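Local coordinates for type II 3-hydroxyacyl-CoA dehydrogenase (PDB 1UAY), which probably catalyses the NAD-dependent oxidation of 3-hydroxyacyl-CoA to 3-ketoacyl-CoA in fatty acid beta-oxidation, as a short-chain dehydrogenase, at residues V129-A134 against A215-I220; V76-K81 against R95-V100. All coordinates share one frame; numbering follows the deposited sequence.

Contact 1: residues V129-A134 against A215-I220; sequences VIVNTA and ALVLHI
Val131 and Ile220 face each other through methyl groups set by their first torsions. In Val131, CG1 is anti to the backbone N (chi1 -176°), which turns CG2 back beside that nitrogen. In Ile220 a chi1 of -69° swings CG1 anti to the carbonyl carbon, while CG2, the methyl that makes the contact, stands anti to the backbone N and beside the carbonyl carbon. The two side chains then reach toward each other tip to tip, with Val131 CG2 4.0 Å from Ile220 CG2. That same isoleucine methyl also serves the strand residue two places earlier, since Val129 CG1 lies 4.3 Å from Ile220 CG2. It therefore sits against both inward-facing valines of the strand, while the other methyl of Val131 turns to the preceding turn of the helix and meets Val217, Val131 CG1 to Val217 CG2 at 4.4 Å. The contact is purely apolar and fully buried. The axes approach to 9.8 Å, the usual spacing of a helix on a sheet, and the three methyl-to-methyl contacts bury 163 Å². The helix runs roughly antiparallel to the strand, at 151°, as in the alternating strands and helices of a Rossmann-type fold. Beyond the contact, His219 stacks its ring on His219 of the second subunit. Strand 128-133 is an inner strand of the parallel sheet, hydrogen-bonded to strands 67-72 and 171-178. Helix 210-222 packs on one face of it, also touching Val71 and Val176 on those flanking strands, whereas Ile130 and Asn132 point to the other face and meet helix 91-116.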
ATOM      1  N   VAL A 129      24.923   4.578   0.025  1.00  5.93           N
ATOM      2  CA  VAL A 129      23.595   4.029   0.246  1.00  6.97           C
ATOM      3  C   VAL A 129      23.146   4.376   1.657  1.00  6.64           C
ATOM      4  O   VAL A 129      23.880   4.157   2.623  1.00  7.15           O
ATOM      5  CB  VAL A 129      23.596   2.491   0.085  1.00  7.07           C
ATOM      6  CG1 VAL A 129      22.184   1.939   0.273  1.00  7.54           C
ATOM      7  CG2 VAL A 129      24.145   2.109  -1.286  1.00  8.90           C
ATOM      8  N   ILE A 130      21.944   4.929   1.764  1.00  6.37           N
ATOM      9  CA  ILE A 130      21.378   5.308   3.050  1.00  7.07           C
ATOM     10  C   ILE A 130      20.187   4.400   3.338  1.00  6.33           C
ATOM     11  O   ILE A 130      19.226   4.353   2.571  1.00  6.60           O
ATOM     12  CB  ILE A 130      20.938   6.787   3.037  1.00  7.04           C
ATOM     13  CG1 ILE A 130      22.154   7.671   2.730  1.00  9.51           C
ATOM     14  CG2 ILE A 130      20.316   7.168   4.382  1.00  7.90           C
ATOM     15  CD1 ILE A 130      21.850   9.153   2.632  1.00 10.47           C
ATOM     16  N   VAL A 131      20.273   3.659   4.437  1.00  6.26           N
ATOM     17  CA  VAL A 131      19.217   2.737   4.830  1.00  6.69           C
ATOM     18  C   VAL A 131      18.557   3.231   6.105  1.00  7.17           C
ATOM     19  O   VAL A 131      19.210   3.353   7.147  1.00  7.10           O
ATOM     20  CB  VAL A 131      19.778   1.323   5.085  1.00  6.75           C
ATOM     21  CG1 VAL A 131      18.644   0.354   5.407  1.00  8.79           C
ATOM     22  CG2 VAL A 131      20.560   0.852   3.869  1.00  8.96           C
ATOM     23  N   ASN A 132      17.267   3.534   6.015  1.00  5.90           N
ATOM     24  CA  ASN A 132      16.523   4.005   7.172  1.00  7.02           C
ATOM     25  C   ASN A 132      15.716   2.866   7.767  1.00  6.81           C
ATOM     26  O   ASN A 132      15.492   1.842   7.118  1.00  7.40           O
ATOM     27  CB  ASN A 132      15.600   5.161   6.784  1.00  7.77           C
ATOM     28  CG  ASN A 132      16.366   6.371   6.282  1.00  8.59           C
ATOM     29  OD1 ASN A 132      17.491   6.624   6.708  1.00 11.59           O
ATOM     30  ND2 ASN A 132      15.750   7.137   5.394  1.00 13.53           N
ATOM     31  N   THR A 133      15.284   3.048   9.008  1.00  7.43           N
ATOM     32  CA  THR A 133      14.517   2.029   9.697  1.00  7.07           C
ATOM     33  C   THR A 133      13.168   2.569  10.135  1.00  7.37           C
ATOM     34  O   THR A 133      13.085   3.505  10.932  1.00  8.30           O
ATOM     35  CB  THR A 133      15.276   1.520  10.940  1.00  7.47           C
ATOM     36  OG1 THR A 133      16.609   1.151  10.566  1.00  8.05           O
ATOM     37  CG2 THR A 133      14.576   0.307  11.534  1.00  9.00           C
ATOM     38  N   ALA A 134      12.105   1.991   9.590  1.00  7.93           N
ATOM     39  CA  ALA A 134      10.762   2.398   9.964  1.00  7.80           C
ATOM     40  C   ALA A 134      10.236   1.316  10.903  1.00  8.91           C
ATOM     41  O   ALA A 134      10.912   0.945  11.865  1.00 10.14           O
ATOM     42  CB  ALA A 134       9.881   2.527   8.722  1.00  9.16           C
ATOM     43  N   ALA A 215      21.512  -8.746   8.214  1.00  7.03           N
ATOM     44  CA  ALA A 215      21.687  -9.458   6.952  1.00  7.63           C
ATOM     45  C   ALA A 215      20.963  -8.747   5.810  1.00  7.15           C
ATOM     46  O   ALA A 215      21.488  -8.647   4.698  1.00  7.85           O
ATOM     47  CB  ALA A 215      21.183 -10.894   7.085  1.00  8.13           C
ATOM     48  N   LEU A 216      19.754  -8.259   6.076  1.00  6.67           N
ATOM     49  CA  LEU A 216      19.005  -7.552   5.044  1.00  6.94           C
ATOM     50  C   LEU A 216      19.703  -6.238   4.697  1.00  6.89           C
ATOM     51  O   LEU A 216      19.812  -5.872   3.523  1.00  7.47           O
ATOM     52  CB  LEU A 216      17.571  -7.277   5.501  1.00  6.66           C
ATOM     53  CG  LEU A 216      16.726  -6.446   4.527  1.00  7.04           C
ATOM     54  CD1 LEU A 216      16.653  -7.128   3.168  1.00  7.92           C
ATOM     55  CD2 LEU A 216      15.332  -6.254   5.106  1.00  8.56           C
ATOM     56  N   VAL A 217      20.177  -5.526   5.716  1.00  7.51           N
ATOM     57  CA  VAL A 217      20.872  -4.269   5.475  1.00  7.30           C
ATOM     58  C   VAL A 217      22.078  -4.516   4.574  1.00  6.96           C
ATOM     59  O   VAL A 217      22.302  -3.780   3.611  1.00  8.14           O
ATOM     60  CB  VAL A 217      21.327  -3.612   6.802  1.00  6.96           C
ATOM     61  CG1 VAL A 217      22.255  -2.433   6.522  1.00  9.21           C
ATOM     62  CG2 VAL A 217      20.106  -3.143   7.579  1.00  8.58           C
ATOM     63  N   LEU A 218      22.860  -5.550   4.874  1.00  7.32           N
ATOM     64  CA  LEU A 218      24.021  -5.828   4.034  1.00  8.11           C
ATOM     65  C   LEU A 218      23.615  -6.229   2.615  1.00  7.63           C
ATOM     66  O   LEU A 218      24.272  -5.904   1.632  1.00  8.91           O
ATOM     67  CB  LEU A 218      24.826  -6.958   4.676  1.00  9.27           C
ATOM     68  CG  LEU A 218      26.012  -6.431   5.484  1.00 11.70           C
ATOM     69  CD1 LEU A 218      25.560  -5.668   6.729  1.00 14.10           C
ATOM     70  CD2 LEU A 218      26.939  -7.543   5.977  1.00 15.94           C
ATOM     71  N   HIS A 219      22.500  -6.934   2.449  1.00  7.06           N
ATOM     72  CA  HIS A 219      22.081  -7.278   1.100  1.00  6.39           C
ATOM     73  C   HIS A 219      21.693  -6.014   0.343  1.00  7.27           C
ATOM     74  O   HIS A 219      21.995  -5.874  -0.840  1.00  7.48           O
ATOM     75  CB  HIS A 219      20.896  -8.239   1.085  1.00  7.41           C
ATOM     76  CG  HIS A 219      20.452  -8.584  -0.302  1.00  7.10           C
ATOM     77  ND1 HIS A 219      21.259  -9.272  -1.183  1.00  8.82           N
ATOM     78  CD2 HIS A 219      19.343  -8.239  -0.999  1.00  7.01           C
ATOM     79  CE1 HIS A 219      20.670  -9.329  -2.363  1.00  7.91           C
ATOM     80  NE2 HIS A 219      19.507  -8.709  -2.280  1.00  8.99           N
ATOM     81  N   ILE A 220      21.017  -5.092   1.019  1.00  6.34           N
ATOM     82  CA  ILE A 220      20.624  -3.846   0.373  1.00  7.84           C
ATOM     83  C   ILE A 220      21.876  -3.138  -0.145  1.00  7.10           C
ATOM     84  O   ILE A 220      21.897  -2.636  -1.269  1.00  7.63           O
ATOM     85  CB  ILE A 220      19.860  -2.931   1.354  1.00  7.39           C
ATOM     86  CG1 ILE A 220      18.494  -3.552   1.666  1.00  8.91           C
ATOM     87  CG2 ILE A 220      19.702  -1.532   0.760  1.00  8.65           C
ATOM     88  CD1 ILE A 220      17.784  -2.935   2.850  1.00  9.10           C
TER

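Contact 2: residues V76-K81 against R95-V100. With ADN (adenosine), chain C.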
ATOM      1  N   VAL A  76      13.113   5.694  19.327  1.00  8.50           N
ATOM      2  CA  VAL A  76      12.481   5.529  20.623  1.00 10.14           C
ATOM      3  C   VAL A  76      11.065   5.030  20.404  1.00  9.54           C
ATOM      4  O   VAL A  76      10.505   5.164  19.314  1.00 10.78           O
ATOM      5  CB  VAL A  76      12.424   6.858  21.414  1.00 11.78           C
ATOM      6  CG1 VAL A  76      13.835   7.352  21.698  1.00 13.59           C
ATOM      7  CG2 VAL A  76      11.628   7.900  20.639  1.00 11.33           C
ATOM      8  N   GLY A  77      10.488   4.447  21.445  1.00 11.00           N
ATOM      9  CA  GLY A  77       9.137   3.947  21.335  1.00 10.04           C
ATOM     10  C   GLY A  77       8.236   4.653  22.322  1.00  9.22           C
ATOM     11  O   GLY A  77       8.701   5.408  23.178  1.00 10.38           O
ATOM     12  N   LEU A  78       6.939   4.414  22.190  1.00  8.99           N
ATOM     13  CA  LEU A  78       5.967   5.004  23.091  1.00  7.98           C
ATOM     14  C   LEU A  78       4.657   4.245  22.999  1.00  8.38           C
ATOM     15  O   LEU A  78       4.202   3.898  21.911  1.00  8.80           O
ATOM     16  CB  LEU A  78       5.719   6.476  22.747  1.00  9.08           C
ATOM     17  CG  LEU A  78       4.672   7.169  23.629  1.00  8.58           C
ATOM     18  CD1 LEU A  78       5.199   7.298  25.052  1.00 11.67           C
ATOM     19  CD2 LEU A  78       4.336   8.538  23.058  1.00  9.50           C
ATOM     20  N   ALA A  79       4.076   3.965  24.158  1.00  9.15           N
ATOM     21  CA  ALA A  79       2.788   3.291  24.240  1.00  9.18           C
ATOM     22  C   ALA A  79       1.926   4.276  25.023  1.00  9.29           C
ATOM     23  O   ALA A  79       2.060   4.399  26.239  1.00 11.39           O
ATOM     24  CB  ALA A  79       2.920   1.971  24.998  1.00 10.13           C
ATOM     25  N   GLU A  80       1.063   4.997  24.318  1.00  8.27           N
ATOM     26  CA  GLU A  80       0.212   5.991  24.960  1.00  8.60           C
ATOM     27  C   GLU A  80      -1.071   6.170  24.167  1.00  8.60           C
ATOM     28  O   GLU A  80      -1.043   6.407  22.959  1.00  8.84           O
ATOM     29  CB  GLU A  80       0.951   7.333  25.064  1.00  9.88           C
ATOM     30  CG  GLU A  80       0.206   8.388  25.881  1.00  9.80           C
ATOM     31  CD  GLU A  80       0.988   9.683  26.058  1.00 12.51           C
ATOM     32  OE1 GLU A  80       2.194   9.715  25.726  1.00 15.20           O
ATOM     33  OE2 GLU A  80       0.398  10.674  26.541  1.00 13.07           O
ATOM     34  N   LYS A  81      -2.202   6.059  24.851  1.00  8.78           N
ATOM     35  CA  LYS A  81      -3.487   6.202  24.187  1.00  9.13           C
ATOM     36  C   LYS A  81      -3.829   7.652  23.882  1.00  9.13           C
ATOM     37  O   LYS A  81      -3.359   8.574  24.553  1.00  9.52           O
ATOM     38  CB  LYS A  81      -4.592   5.583  25.047  1.00 12.01           C
ATOM     39  CG  LYS A  81      -4.507   4.067  25.151  1.00 15.20           C
ATOM     40  CD  LYS A  81      -5.629   3.503  26.007  1.00 19.64           C
ATOM     41  CE  LYS A  81      -5.540   1.988  26.086  1.00 21.17           C
ATOM     42  NZ  LYS A  81      -6.636   1.409  26.909  1.00 24.91           N
ATOM     43  N   ARG A  95       5.591  14.903  20.284  1.00  9.10           N
ATOM     44  CA  ARG A  95       6.659  15.664  19.644  1.00  9.15           C
ATOM     45  C   ARG A  95       8.015  14.974  19.778  1.00  9.42           C
ATOM     46  O   ARG A  95       8.789  14.934  18.821  1.00 10.02           O
ATOM     47  CB  ARG A  95       6.734  17.082  20.229  1.00 10.56           C
ATOM     48  CG  ARG A  95       7.814  17.941  19.584  1.00 13.19           C
ATOM     49  CD  ARG A  95       7.869  19.351  20.159  1.00 15.70           C
ATOM     50  NE  ARG A  95       6.717  20.163  19.777  1.00 18.93           N
ATOM     51  CZ  ARG A  95       5.762  20.557  20.613  1.00 20.32           C
ATOM     52  NH1 ARG A  95       5.814  20.215  21.892  1.00 22.02           N
ATOM     53  NH2 ARG A  95       4.758  21.300  20.169  1.00 22.45           N
ATOM     54  N   ARG A  96       8.303  14.426  20.957  1.00  8.75           N
ATOM     55  CA  ARG A  96       9.576  13.751  21.190  1.00 10.00           C
ATOM     56  C   ARG A  96       9.771  12.557  20.262  1.00  8.86           C
ATOM     57  O   ARG A  96      10.850  12.370  19.694  1.00  8.82           O
ATOM     58  CB  ARG A  96       9.679  13.288  22.646  1.00 12.48           C
ATOM     59  CG  ARG A  96      10.958  12.529  22.963  1.00 18.96           C
ATOM     60  CD  ARG A  96      12.196  13.366  22.673  1.00 22.09           C
ATOM     61  NE  ARG A  96      13.435  12.644  22.963  1.00 27.41           N
ATOM     62  CZ  ARG A  96      14.653  13.146  22.787  1.00 27.34           C
ATOM     63  NH1 ARG A  96      14.803  14.378  22.320  1.00 29.32           N
ATOM     64  NH2 ARG A  96      15.723  12.419  23.076  1.00 29.90           N
ATOM     65  N   VAL A  97       8.731  11.744  20.111  1.00  7.70           N
ATOM     66  CA  VAL A  97       8.821  10.584  19.240  1.00  8.35           C
ATOM     67  C   VAL A  97       9.084  11.026  17.800  1.00  8.03           C
ATOM     68  O   VAL A  97       9.902  10.423  17.104  1.00  8.63           O
ATOM     69  CB  VAL A  97       7.536   9.735  19.309  1.00  8.32           C
ATOM     70  CG1 VAL A  97       7.625   8.577  18.331  1.00  9.33           C
ATOM     71  CG2 VAL A  97       7.351   9.204  20.722  1.00  9.17           C
ATOM     72  N   LEU A  98       8.404  12.080  17.353  1.00  6.78           N
ATOM     73  CA  LEU A  98       8.606  12.585  15.996  1.00  7.56           C
ATOM     74  C   LEU A  98      10.019  13.125  15.844  1.00  7.81           C
ATOM     75  O   LEU A  98      10.680  12.897  14.830  1.00  7.88           O
ATOM     76  CB  LEU A  98       7.620  13.711  15.668  1.00  9.40           C
ATOM     77  CG  LEU A  98       6.144  13.404  15.416  1.00 13.01           C
ATOM     78  CD1 LEU A  98       5.480  14.660  14.857  1.00 13.92           C
ATOM     79  CD2 LEU A  98       5.997  12.257  14.429  1.00 16.03           C
ATOM     80  N   GLU A  99      10.480  13.850  16.855  1.00  7.65           N
ATOM     81  CA  GLU A  99      11.815  14.451  16.815  1.00  8.67           C
ATOM     82  C   GLU A  99      12.913  13.394  16.641  1.00  8.07           C
ATOM     83  O   GLU A  99      13.774  13.502  15.779  1.00  7.90           O
ATOM     84  CB  GLU A  99      12.054  15.267  18.095  1.00 11.30           C
ATOM     85  CG  GLU A  99      11.390  16.617  18.124  0.50 14.18           C
ATOM     86  CD  GLU A  99      12.035  17.548  17.115  0.50 17.56           C
ATOM     87  OE1 GLU A  99      13.229  17.811  17.222  0.50 19.53           O
ATOM     88  OE2 GLU A  99      11.321  18.045  16.248  0.50 18.14           O
ATOM     89  N   VAL A 100      12.894  12.352  17.461  1.00  7.75           N
ATOM     90  CA  VAL A 100      13.925  11.327  17.369  1.00  7.43           C
ATOM     91  C   VAL A 100      13.805  10.407  16.155  1.00  7.34           C
ATOM     92  O   VAL A 100      14.759  10.248  15.390  1.00  8.26           O
ATOM     93  CB  VAL A 100      13.941  10.439  18.638  1.00  8.44           C
ATOM     94  CG1 VAL A 100      15.036   9.388  18.521  1.00 10.15           C
ATOM     95  CG2 VAL A 100      14.152  11.299  19.881  1.00  9.90           C
TER
HETATM   96  O5' ADN C1001      17.427   2.301  18.446  1.00 22.95           O
HETATM   97  C5' ADN C1001      17.901   2.039  19.770  1.00 21.38           C
HETATM   98  C4' ADN C1001      19.291   2.713  19.853  1.00 20.01           C
HETATM   99  O4' ADN C1001      18.828   4.091  19.670  1.00 19.51           O
HETATM  100  C3' ADN C1001      19.672   2.676  21.344  1.00 19.56           C
HETATM  101  O3' ADN C1001      21.009   2.127  21.355  1.00 19.61           O
HETATM  102  C2' ADN C1001      19.662   4.129  21.867  1.00 18.38           C
HETATM  103  O2' ADN C1001      20.683   4.484  22.800  1.00 17.09           O
HETATM  104  C1' ADN C1001      19.595   4.895  20.538  1.00 17.97           C
HETATM  105  N9  ADN C1001      19.052   6.265  20.571  1.00 16.65           N
HETATM  106  C8  ADN C1001      17.784   6.661  21.071  1.00 16.87           C
HETATM  107  N7  ADN C1001      17.527   7.935  20.965  1.00 17.33           N
HETATM  108  C5  ADN C1001      18.674   8.448  20.352  1.00 14.91           C
HETATM  109  C6  ADN C1001      19.076   9.786  19.924  1.00 15.30           C
HETATM  110  N6  ADN C1001      18.296  10.857  20.088  1.00 12.90           N
HETATM  111  N1  ADN C1001      20.331   9.940  19.327  1.00 15.15           N
HETATM  112  C2  ADN C1001      21.159   8.857  19.148  1.00 15.35           C
HETATM  113  N3  ADN C1001      20.882   7.556  19.507  1.00 14.91           N
HETATM  114  C4  ADN C1001      19.629   7.427  20.103  1.00 15.92           C
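Val76 is the bump here: one of its methyls fills the hollow between Val97 and Val100, one turn apart on the helix, and the other lies against Val100. CG2 of Val76 drops into that hollow, 4.0 Å from Val100 CB and 4.1 Å from Val97 CA, so it rests on the root of one side chain and the backbone of the other. A chi1 of -63° puts this methyl between the backbone N and the carbonyl carbon, and sets Val76 CG1 anti to the carbonyl carbon, beside the backbone N, where it meets Val100 CG1 at 4.0 Å. The side chains of Val76 and Val100 cross at about a right angle. Two residues along the loop the roles reverse. Val97 CG2 is now the bump, sitting in the notch of Leu78, with Leu78 CB at 3.8 Å and Leu78 CD2 at 3.9 Å. Gly77 lies between these two points, and the extended loop puts both Val76 and Leu78 on the helix side. The valine pair also forms a wall for the bound adenosine: Val76 CG1 and Val100 CG1 each approach ADN N7 at 3.8 Å. Val100 CG2 lies over the centre of the Arg96 guanidinium, 3.4 Å above its plane. Asn101 OD1 accepts from Val76 N, and the Glu80 carboxylate is hydrogen-bonded to Ser93 OG and Gly90 N, near the start of the helix. Arg95 NE makes a salt bridge to Glu99 of the third subunit. A loop leaving the fourth strand of a short-chain dehydrogenase, closing with the next helix on the adenine, is characteristic of the Rossmann dinucleotide site; adenosine here probably marks where the NAD adenine binds.

Overall arrangement
Contact 1 is core and contact 2 lies farther out, about 15 Å from the chain centre against 8 Å (contact centres), partly buried and at a ligand. Their centres are 23 Å apart and they share no residues, yet helix 91-116, whose early part carries 95-100, runs on to cover the opposite face of strand 128-133 from helix 210-222. Both contacts rest on branched aliphatic side chains. In contact 1 these pack a helix on the sheet, whereas the valines of contact 2 also line the adenosine pocket, with charged residues close by. Both helices also face other subunits, one through aromatic and the other through ionic contacts.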